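Local coordinates for protein Myo-inositol 2-dehydrogenase (Lactobacillus plantarum WCFS1, PDB 3CEA) that probably catalyses the NAD-dependent oxidation of myo-inositol at its C2 hydroxyl to the corresponding ketone, scyllo-inosose, at residues 12-17 with 77-82; 90-95 with 116-121; 123-128 with 313-318. One frame throughout, in Å; residues are numbered along the deposited sequence.

Contact 1 (12-17 with 77-82). With NAD (nicotinamide-adenine-dinucleotide), chain E.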
loop_
_atom_site.group_PDB
_atom_site.type_symbol
_atom_site.label_atom_id
_atom_site.label_comp_id
_atom_site.label_asym_id
_atom_site.label_seq_id
_atom_site.Cartn_x
_atom_site.Cartn_y
_atom_site.Cartn_z
ATOM N N ALA A 12 -21.836 -36.581 -9.435
ATOM C CA ALA A 12 -21.090 -37.281 -8.401
ATOM C C ALA A 12 -19.714 -36.641 -8.242
ATOM O O ALA A 12 -19.245 -35.925 -9.131
ATOM C CB ALA A 12 -20.954 -38.754 -8.749
ATOM N N ILE A 13 -19.074 -36.903 -7.106
ATOM C CA ILE A 13 -17.735 -36.388 -6.840
ATOM C C ILE A 13 -16.814 -37.485 -6.303
ATOM O O ILE A 13 -17.195 -38.263 -5.426
ATOM C CB ILE A 13 -17.771 -35.147 -5.887
ATOM C CG1 ILE A 13 -16.387 -34.486 -5.784
ATOM C CG2 ILE A 13 -18.346 -35.512 -4.507
ATOM C CD1 ILE A 13 -16.406 -33.056 -5.263
ATOM N N ILE A 14 -15.612 -37.563 -6.865
ATOM C CA ILE A 14 -14.568 -38.411 -6.303
ATOM C C ILE A 14 -13.582 -37.512 -5.565
ATOM O O ILE A 14 -13.086 -36.538 -6.125
ATOM C CB ILE A 14 -13.830 -39.245 -7.378
ATOM C CG1 ILE A 14 -14.828 -39.988 -8.274
ATOM C CG2 ILE A 14 -12.861 -40.227 -6.715
ATOM C CD1 ILE A 14 -14.221 -40.547 -9.552
ATOM N N GLY A 15 -13.321 -37.839 -4.302
ATOM C CA GLY A 15 -12.384 -37.083 -3.479
ATOM C C GLY A 15 -13.052 -35.961 -2.709
ATOM O O GLY A 15 -13.781 -35.148 -3.285
ATOM N N LEU A 16 -12.804 -35.926 -1.402
ATOM C CA LEU A 16 -13.368 -34.899 -0.527
ATOM C C LEU A 16 -12.300 -34.291 0.387
ATOM O O LEU A 16 -12.588 -33.900 1.519
ATOM C CB LEU A 16 -14.527 -35.469 0.299
ATOM C CG LEU A 16 -15.771 -36.000 -0.429
ATOM C CD1 LEU A 16 -16.683 -36.735 0.542
ATOM C CD2 LEU A 16 -16.534 -34.889 -1.148
ATOM N N GLY A 17 -11.073 -34.205 -0.122
ATOM C CA GLY A 17 -9.944 -33.686 0.646
ATOM C C GLY A 17 -9.879 -32.172 0.679
ATOM O O GLY A 17 -10.906 -31.501 0.778
ATOM N N ILE A 77 -13.839 -35.191 -10.633
ATOM C CA ILE A 77 -12.683 -35.937 -10.141
ATOM C C ILE A 77 -11.715 -35.017 -9.388
ATOM O O ILE A 77 -10.946 -34.261 -9.988
ATOM C CB ILE A 77 -11.968 -36.725 -11.276
ATOM C CG1 ILE A 77 -12.943 -37.698 -11.948
ATOM C CG2 ILE A 77 -10.752 -37.481 -10.736
ATOM C CD1 ILE A 77 -12.521 -38.156 -13.337
ATOM N N VAL A 78 -11.792 -35.081 -8.060
ATOM C CA VAL A 78 -10.891 -34.350 -7.172
ATOM C C VAL A 78 -10.105 -35.358 -6.318
ATOM O O VAL A 78 -9.844 -35.131 -5.132
ATOM C CB VAL A 78 -11.653 -33.340 -6.270
ATOM C CG1 VAL A 78 -10.723 -32.214 -5.832
ATOM C CG2 VAL A 78 -12.864 -32.761 -6.997
ATOM N N ALA A 79 -9.756 -36.483 -6.939
ATOM C CA ALA A 79 -8.868 -37.477 -6.345
ATOM C C ALA A 79 -7.429 -37.119 -6.728
ATOM O O ALA A 79 -7.229 -36.257 -7.582
ATOM C CB ALA A 79 -9.235 -38.868 -6.841
ATOM N N PRO A 80 -6.421 -37.759 -6.095
ATOM C CA PRO A 80 -5.016 -37.476 -6.427
ATOM C C PRO A 80 -4.687 -37.641 -7.914
ATOM O O PRO A 80 -5.353 -38.398 -8.619
ATOM C CB PRO A 80 -4.244 -38.507 -5.599
ATOM C CG PRO A 80 -5.141 -38.822 -4.462
ATOM C CD PRO A 80 -6.529 -38.762 -5.019
ATOM N N THR A 81 -3.647 -36.940 -8.361
ATOM C CA THR A 81 -3.254 -36.876 -9.775
ATOM C C THR A 81 -3.014 -38.226 -10.484
ATOM O O THR A 81 -3.451 -38.391 -11.627
ATOM C CB THR A 81 -2.038 -35.936 -9.974
ATOM O OG1 THR A 81 -2.315 -34.673 -9.360
ATOM C CG2 THR A 81 -1.749 -35.711 -11.448
ATOM N N PRO A 82 -2.316 -39.186 -9.832
ATOM C CA PRO A 82 -2.095 -40.471 -10.511
ATOM C C PRO A 82 -3.374 -41.192 -10.954
ATOM O O PRO A 82 -3.345 -41.938 -11.935
ATOM C CB PRO A 82 -1.356 -41.303 -9.453
ATOM C CG PRO A 82 -0.685 -40.300 -8.596
ATOM C CD PRO A 82 -1.667 -39.170 -8.506
HETATM P PA NAD E . -6.305 -34.672 -0.802
HETATM O O1A NAD E . -6.508 -33.631 0.231
HETATM O O2A NAD E . -5.254 -35.638 -0.410
HETATM O O5B NAD E . -7.707 -35.405 -1.095
HETATM C C5B NAD E . -7.762 -36.581 -1.877
HETATM C C4B NAD E . -9.123 -37.252 -1.706
HETATM O O4B NAD E . -9.315 -38.252 -2.692
HETATM C C3B NAD E . -9.263 -37.930 -0.352
HETATM O O3B NAD E . -10.511 -37.563 0.182
HETATM C C2B NAD E . -9.230 -39.416 -0.653
HETATM O O2B NAD E . -10.084 -40.157 0.190
HETATM C C1B NAD E . -9.685 -39.485 -2.101
HETATM N N9A NAD E . -9.060 -40.614 -2.816
HETATM C C8A NAD E . -7.719 -40.902 -2.898
HETATM N N7A NAD E . -7.557 -42.015 -3.650
HETATM C C5A NAD E . -8.777 -42.444 -4.045
HETATM C C6A NAD E . -9.180 -43.527 -4.818
HETATM N N6A NAD E . -8.274 -44.210 -5.511
HETATM N N1A NAD E . -10.528 -43.721 -5.065
HETATM C C2A NAD E . -11.467 -42.844 -4.546
HETATM N N3A NAD E . -11.058 -41.769 -3.776
HETATM C C4A NAD E . -9.734 -41.572 -3.530
HETATM O O3 NAD E . -5.919 -33.994 -2.212
HETATM P PN NAD E . -6.474 -32.542 -2.639
HETATM O O1N NAD E . -7.899 -32.427 -2.247
HETATM O O2N NAD E . -5.484 -31.546 -2.183
HETATM O O5D NAD E . -6.386 -32.545 -4.244
HETATM C C5D NAD E . -6.880 -33.590 -5.048
HETATM C C4D NAD E . -6.619 -33.221 -6.505
HETATM O O4D NAD E . -6.930 -31.856 -6.725
HETATM C C3D NAD E . -5.161 -33.426 -6.890
HETATM O O3D NAD E . -5.104 -34.163 -8.090
HETATM C C2D NAD E . -4.614 -32.026 -7.091
HETATM O O2D NAD E . -3.721 -31.958 -8.175
HETATM C C1D NAD E . -5.852 -31.176 -7.341
HETATM N N1N NAD E . -5.699 -29.811 -6.797
HETATM C C2N NAD E . -5.958 -28.740 -7.615
HETATM C C3N NAD E . -5.822 -27.434 -7.136
HETATM C C7N NAD E . -6.267 -26.259 -7.960
HETATM O O7N NAD E . -5.730 -24.991 -7.661
HETATM N N7N NAD E . -7.150 -26.431 -8.949
HETATM C C4N NAD E . -5.419 -27.226 -5.818
HETATM C C5N NAD E . -5.157 -28.318 -4.995
HETATM C C6N NAD E . -5.302 -29.611 -5.498
HETATM O O HOH W 1 -10.099 -33.942 -2.799
#
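I14 and V78 meet in the NAD pocket of a Rossmann fold, where the turn after strand 9-14, whose G15, G17 and G20 fit the GxGxxG pattern, runs beside the loop that follows strand 74-77. The strands are parallel at I14 and I77, and V78 N donates to I14 O at 2.7 Å. The side chains of I14 and I77 lie side by side, pointing the same way, with I14 CD1 3.9 Å from I77 CG1. CG2 of I14, anti to the backbone N, touches A79 CB and also meets the adenine, 3.7 Å from NAD C2A. Branched V78 serves two neighbours: CG2 meets I13 CD1 at 4.0 Å, while CG1 faces the nicotinamide ribose. An alanine here would probably leave I13 CD1 and the nicotinamide ribose without the two methyls they pack against, opening a gap there. Glycine suits position 15 because a CB would run into V78 O, and position 17 because it would strike NAD O5B. Backbone atoms then grip the cofactor: L16 N donates to O3B of NAD at 3.2 Å, and O3D of NAD donates to A79 O at 3.0 Å. T81 OG1 also bonds to O3D. A water accepts from G17 N at 2.9 Å and is placed to donate to V78 O and to O1N of the NAD pyrophosphate. H23 of helix 20-29 touches I13 and V78, whereas M87 of helix 84-93 touches I14, I77 and A79, and helix 63-67 adds Y63 and M66 against I14.

Contact 2 (90-95 with 116-121)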
loop_
_atom_site.group_PDB
_atom_site.type_symbol
_atom_site.label_atom_id
_atom_site.label_comp_id
_atom_site.label_asym_id
_atom_site.label_seq_id
_atom_site.Cartn_x
_atom_site.Cartn_y
_atom_site.Cartn_z
ATOM N N TYR A 90 -12.530 -44.321 -17.527
ATOM C CA TYR A 90 -13.665 -45.134 -17.085
ATOM C C TYR A 90 -14.989 -44.369 -17.148
ATOM O O TYR A 90 -16.001 -44.909 -17.596
ATOM C CB TYR A 90 -13.424 -45.678 -15.674
ATOM C CG TYR A 90 -14.256 -46.898 -15.344
ATOM C CD1 TYR A 90 -13.877 -48.163 -15.793
ATOM C CD2 TYR A 90 -15.420 -46.788 -14.584
ATOM C CE1 TYR A 90 -14.639 -49.291 -15.495
ATOM C CE2 TYR A 90 -16.191 -47.910 -14.278
ATOM C CZ TYR A 90 -15.793 -49.158 -14.738
ATOM O OH TYR A 90 -16.542 -50.272 -14.444
ATOM N N ALA A 91 -14.963 -43.111 -16.711
ATOM C CA ALA A 91 -16.145 -42.249 -16.696
ATOM C C ALA A 91 -16.570 -41.802 -18.095
ATOM O O ALA A 91 -17.766 -41.740 -18.384
ATOM C CB ALA A 91 -15.916 -41.041 -15.790
HETATM N N MSE A 92 -15.594 -41.488 -18.948
HETATM C CA MSE A 92 -15.858 -41.149 -20.351
HETATM C C MSE A 92 -16.525 -42.319 -21.082
HETATM O O MSE A 92 -17.482 -42.122 -21.835
HETATM C CB MSE A 92 -14.568 -40.751 -21.084
HETATM C CG MSE A 92 -13.920 -39.439 -20.635
HETATM SE SE MSE A 92 -14.856 -37.794 -21.135
HETATM C CE MSE A 92 -15.064 -38.081 -22.990
ATOM N N ASN A 93 -16.017 -43.529 -20.847
ATOM C CA ASN A 93 -16.554 -44.748 -21.455
ATOM C C ASN A 93 -17.969 -45.094 -20.996
ATOM O O ASN A 93 -18.694 -45.813 -21.687
ATOM C CB ASN A 93 -15.622 -45.937 -21.197
ATOM C CG ASN A 93 -14.384 -45.915 -22.072
ATOM O OD1 ASN A 93 -14.412 -45.425 -23.202
ATOM N ND2 ASN A 93 -13.289 -46.459 -21.556
ATOM N N ALA A 94 -18.349 -44.587 -19.825
ATOM C CA ALA A 94 -19.682 -44.810 -19.280
ATOM C C ALA A 94 -20.663 -43.713 -19.695
ATOM O O ALA A 94 -21.789 -43.657 -19.194
ATOM C CB ALA A 94 -19.616 -44.929 -17.767
ATOM N N GLY A 95 -20.231 -42.844 -20.608
ATOM C CA GLY A 95 -21.097 -41.805 -21.173
ATOM C C GLY A 95 -21.189 -40.527 -20.359
ATOM O O GLY A 95 -21.927 -39.605 -20.720
ATOM N N LYS A 116 -6.839 -39.421 -25.891
ATOM C CA LYS A 116 -7.443 -40.141 -27.014
ATOM C C LYS A 116 -8.879 -40.582 -26.714
ATOM O O LYS A 116 -9.747 -40.523 -27.587
ATOM C CB LYS A 116 -6.585 -41.347 -27.407
ATOM N N VAL A 117 -9.115 -41.018 -25.477
ATOM C CA VAL A 117 -10.446 -41.430 -25.019
ATOM C C VAL A 117 -11.418 -40.241 -24.993
ATOM O O VAL A 117 -12.588 -40.379 -25.366
ATOM C CB VAL A 117 -10.373 -42.152 -23.635
ATOM C CG1 VAL A 117 -11.755 -42.344 -23.024
ATOM C CG2 VAL A 117 -9.678 -43.500 -23.771
ATOM N N ILE A 118 -10.918 -39.079 -24.569
ATOM C CA ILE A 118 -11.700 -37.838 -24.543
ATOM C C ILE A 118 -12.078 -37.392 -25.959
ATOM O O ILE A 118 -13.207 -36.956 -26.197
ATOM C CB ILE A 118 -10.952 -36.698 -23.796
ATOM C CG1 ILE A 118 -10.730 -37.067 -22.323
ATOM C CG2 ILE A 118 -11.727 -35.385 -23.889
ATOM C CD1 ILE A 118 -9.620 -36.278 -21.636
ATOM N N LYS A 119 -11.134 -37.520 -26.892
ATOM C CA LYS A 119 -11.356 -37.158 -28.292
ATOM C C LYS A 119 -12.419 -38.037 -28.952
ATOM O O LYS A 119 -13.188 -37.562 -29.789
ATOM C CB LYS A 119 -10.044 -37.234 -29.079
ATOM C CG LYS A 119 -10.033 -36.435 -30.377
ATOM N N SER A 120 -12.468 -39.310 -28.560
ATOM C CA SER A 120 -13.412 -40.268 -29.147
ATOM C C SER A 120 -14.851 -40.107 -28.632
ATOM O O SER A 120 -15.765 -40.772 -29.123
ATOM C CB SER A 120 -12.921 -41.710 -28.958
ATOM O OG SER A 120 -13.051 -42.133 -27.612
ATOM N N HIS A 121 -15.043 -39.228 -27.650
ATOM C CA HIS A 121 -16.380 -38.888 -27.164
ATOM C C HIS A 121 -16.625 -37.379 -27.288
ATOM O O HIS A 121 -16.576 -36.656 -26.288
ATOM C CB HIS A 121 -16.570 -39.340 -25.711
ATOM C CG HIS A 121 -16.410 -40.815 -25.501
ATOM N ND1 HIS A 121 -15.179 -41.419 -25.359
ATOM C CD2 HIS A 121 -17.329 -41.804 -25.391
ATOM C CE1 HIS A 121 -15.345 -42.717 -25.180
ATOM N NE2 HIS A 121 -16.640 -42.977 -25.192
#
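V117 O is held by two side chains from its own segment, and one of them, H121, is the ring that M92 packs against. H121 ND1 donates to V117 O at 2.8 Å with an N-H...O angle of 170°, the oxygen lying practically in the ring plane. S120 OG donates to the same oxygen at 2.9 Å, its approach tilted further from the carbonyl plane. Serine and histidine suit the end of helix 108-119, since each can fold back onto a carbonyl of the last turn. With CG anti to its carbonyl carbon (chi1 -60°), the histidine can make this bond while its ring reaches toward helix 84-93. There M92 O stands over one face, offset toward the rim and 3.6 Å from H121 CD2. N93 comes in obliquely, its OD1 3.5 Å from H121 CE1, and the two side chains cross at about a right angle.

M92, present as selenomethionine, supplies the apolar half. Its chain bends at chi2 and again at chi3, and its terminal CE ends 3.4 Å from H121 CB and 3.7 Å from I118 CA. A long, flexible side chain fits such a bent path better than a branched one. Nearer the backbone, M92 CB meets V117 CG1 at 3.8 Å. At the end of helix 84-93, G95, with positive phi, is the C-prime residue of a Schellman motif: L96 N bonds to A91 O and G95 N to M92 O. Q124 NE2 bonds to that same M92 oxygen.

Because ND1 is the donor, the ring, if neutral, carries its proton there; the carbonyl oxygens of V117 and M92 and the amide oxygen of N93 would together tend to make a protonated, positively charged ring easier to accommodate.

Contact 3 (123-128 with 313-318)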
loop_
_atom_site.group_PDB
_atom_site.type_symbol
_atom_site.label_atom_id
_atom_site.label_comp_id
_atom_site.label_asym_id
_atom_site.label_seq_id
_atom_site.Cartn_x
_atom_site.Cartn_y
_atom_site.Cartn_z
ATOM N N ASN A 123 -19.344 -35.776 -28.005
ATOM C CA ASN A 123 -20.645 -35.399 -27.455
ATOM C C ASN A 123 -20.607 -35.231 -25.936
ATOM O O ASN A 123 -21.554 -34.717 -25.335
ATOM C CB ASN A 123 -21.708 -36.431 -27.849
ATOM C CG ASN A 123 -21.862 -36.576 -29.361
ATOM O OD1 ASN A 123 -21.140 -35.950 -30.140
ATOM N ND2 ASN A 123 -22.810 -37.409 -29.777
ATOM N N GLN A 124 -19.508 -35.668 -25.324
ATOM C CA GLN A 124 -19.316 -35.561 -23.880
ATOM C C GLN A 124 -18.330 -34.452 -23.552
ATOM O O GLN A 124 -17.238 -34.384 -24.125
ATOM C CB GLN A 124 -18.824 -36.888 -23.297
ATOM C CG GLN A 124 -19.900 -37.962 -23.201
ATOM C CD GLN A 124 -19.325 -39.362 -23.106
ATOM O OE1 GLN A 124 -19.595 -40.209 -23.955
ATOM N NE2 GLN A 124 -18.526 -39.611 -22.074
ATOM N N ILE A 125 -18.723 -33.586 -22.625
ATOM C CA ILE A 125 -17.890 -32.463 -22.215
ATOM C C ILE A 125 -16.773 -32.943 -21.292
ATOM O O ILE A 125 -17.018 -33.703 -20.351
ATOM C CB ILE A 125 -18.728 -31.353 -21.507
ATOM C CG1 ILE A 125 -19.975 -30.978 -22.329
ATOM C CG2 ILE A 125 -17.869 -30.126 -21.180
ATOM C CD1 ILE A 125 -19.706 -30.456 -23.742
ATOM N N PHE A 126 -15.546 -32.520 -21.592
ATOM C CA PHE A 126 -14.435 -32.651 -20.656
ATOM C C PHE A 126 -13.883 -31.275 -20.304
ATOM O O PHE A 126 -13.689 -30.434 -21.181
ATOM C CB PHE A 126 -13.317 -33.545 -21.203
ATOM C CG PHE A 126 -12.110 -33.613 -20.302
ATOM C CD1 PHE A 126 -12.057 -34.528 -19.255
ATOM C CD2 PHE A 126 -11.039 -32.741 -20.481
ATOM C CE1 PHE A 126 -10.948 -34.582 -18.409
ATOM C CE2 PHE A 126 -9.929 -32.788 -19.638
ATOM C CZ PHE A 126 -9.887 -33.711 -18.602
ATOM N N GLN A 127 -13.614 -31.063 -19.018
ATOM C CA GLN A 127 -13.113 -29.782 -18.540
ATOM C C GLN A 127 -12.037 -29.950 -17.470
ATOM O O GLN A 127 -12.217 -30.708 -16.513
ATOM C CB GLN A 127 -14.271 -28.936 -18.010
ATOM C CG GLN A 127 -13.938 -27.473 -17.781
ATOM C CD GLN A 127 -15.173 -26.603 -17.694
ATOM O OE1 GLN A 127 -16.072 -26.692 -18.534
ATOM N NE2 GLN A 127 -15.222 -25.749 -16.677
ATOM N N SER A 128 -10.923 -29.238 -17.659
ATOM C CA SER A 128 -9.818 -29.229 -16.701
ATOM C C SER A 128 -10.082 -28.225 -15.574
ATOM O O SER A 128 -11.133 -27.576 -15.543
ATOM C CB SER A 128 -8.492 -28.921 -17.409
ATOM O OG SER A 128 -8.446 -27.578 -17.863
ATOM N N LYS A 313 -21.438 -27.479 -24.984
ATOM C CA LYS A 313 -20.310 -26.700 -25.476
ATOM C C LYS A 313 -19.039 -27.053 -24.706
ATOM O O LYS A 313 -19.039 -27.095 -23.476
ATOM C CB LYS A 313 -20.619 -25.205 -25.355
ATOM C CG LYS A 313 -19.586 -24.275 -25.982
ATOM C CD LYS A 313 -20.222 -22.944 -26.360
ATOM C CE LYS A 313 -19.177 -21.889 -26.695
ATOM N NZ LYS A 313 -18.664 -21.220 -25.472
ATOM N N GLN A 314 -17.964 -27.323 -25.443
ATOM C CA GLN A 314 -16.668 -27.615 -24.838
ATOM C C GLN A 314 -16.038 -26.321 -24.323
ATOM O O GLN A 314 -16.194 -25.269 -24.956
ATOM C CB GLN A 314 -15.736 -28.306 -25.841
ATOM C CG GLN A 314 -16.239 -29.657 -26.365
ATOM C CD GLN A 314 -16.202 -30.776 -25.328
ATOM O OE1 GLN A 314 -15.461 -30.720 -24.340
ATOM N NE2 GLN A 314 -17.002 -31.811 -25.561
ATOM N N PRO A 315 -15.335 -26.391 -23.173
ATOM C CA PRO A 315 -14.697 -25.217 -22.568
ATOM C C PRO A 315 -13.569 -24.669 -23.435
ATOM O O PRO A 315 -13.064 -25.381 -24.306
ATOM C CB PRO A 315 -14.124 -25.769 -21.257
ATOM C CG PRO A 315 -13.942 -27.220 -21.509
ATOM C CD PRO A 315 -15.099 -27.608 -22.372
ATOM N N GLU A 316 -13.184 -23.417 -23.192
ATOM C CA GLU A 316 -12.093 -22.789 -23.934
ATOM C C GLU A 316 -10.776 -23.538 -23.722
ATOM O O GLU A 316 -10.079 -23.860 -24.687
ATOM C CB GLU A 316 -11.937 -21.316 -23.544
ATOM C CG GLU A 316 -10.893 -20.570 -24.377
ATOM C CD GLU A 316 -10.670 -19.141 -23.919
ATOM O OE1 GLU A 316 -10.193 -18.933 -22.777
ATOM O OE2 GLU A 316 -10.961 -18.222 -24.713
ATOM N N VAL A 317 -10.452 -23.814 -22.460
ATOM C CA VAL A 317 -9.242 -24.551 -22.110
ATOM C C VAL A 317 -9.385 -26.013 -22.532
ATOM O O VAL A 317 -10.160 -26.775 -21.941
ATOM C CB VAL A 317 -8.916 -24.438 -20.601
ATOM C CG1 VAL A 317 -7.664 -25.243 -20.250
ATOM C CG2 VAL A 317 -8.740 -22.980 -20.209
ATOM N N THR A 318 -8.636 -26.379 -23.571
ATOM C CA THR A 318 -8.694 -27.712 -24.166
ATOM C C THR A 318 -7.805 -28.709 -23.417
ATOM O O THR A 318 -7.100 -28.343 -22.474
ATOM C CB THR A 318 -8.274 -27.682 -25.658
ATOM O OG1 THR A 318 -6.885 -27.343 -25.765
ATOM C CG2 THR A 318 -9.105 -26.671 -26.450
HETATM O O HOH W 2 -11.093 -26.621 -19.022
#
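The side-chain amide of Q314 lies against the backbone of Q124, I125 and F126, with I125 CD1 on one side of its plane, 3.5 Å from Q314 NE2, and hydrogen bonds made from its edges. NE2 donates to Q124 O at 3.0 Å; the acceptor lies in the amide plane of Q314, although the donor stands above the carbonyl plane of Q124, 54° out of it. OE1 accepts from F126 N at 3.3 Å, and this N-H approaches in the carbonyl plane, on a lone pair. Held at both ends, the amide is fixed against a flip. In Q314 a bend at chi2, -71°, turns CD back toward the strand. I125 runs past this side chain in the opposite direction, and its CD1 also touches K313 O.

Beside the amide sits the puckered ring of P315. Its CG lies 3.2 Å from F126 O and its CD 3.9 Å from I125 CG2, while the extended chain of Q127 crosses it obliquely, CG of Q127 3.7 Å from CG of P315. The oxygen end of that glutamine, OE1, is 3.5 Å from P315 CB and takes its hydrogen bond from N308 of helix 295-311.

Strand 126-127 is the outermost strand, on this side, of the parallel Rossmann sheet, pairing with strand 97-100. Along its other edge runs the loop from helix 295-311 to helix 319-338, and a glutamine suits this place because its amide can donate and accept as a peptide group does. P315 offers a compact apolar ring with no N-H of its own. Further on, a water accepts from S128 N at 3.0 Å and donates to V317 O. T318 then takes the N-cap position of helix 319-338.

From the N terminus, strand 9-14 leads into contact 1, which closes a loop of 59 residues when the chain returns through strand 74-77 beside the cofactor. The chain continues into helix 84-93, and contact 2 closes a loop of only 20 residues by joining the ends of that helix and helix 108-119. Strand 126-127 follows, and contact 3 closes the longest loop, 184 residues, bringing the segment between helices 295-311 and 319-338 back to the Rossmann sheet. The three lie in series; none nests or crosses. Contact 1 touches neither of the others, but contacts 2 and 3 meet, I118 CG2 lying 3.6 Å from F126 CB.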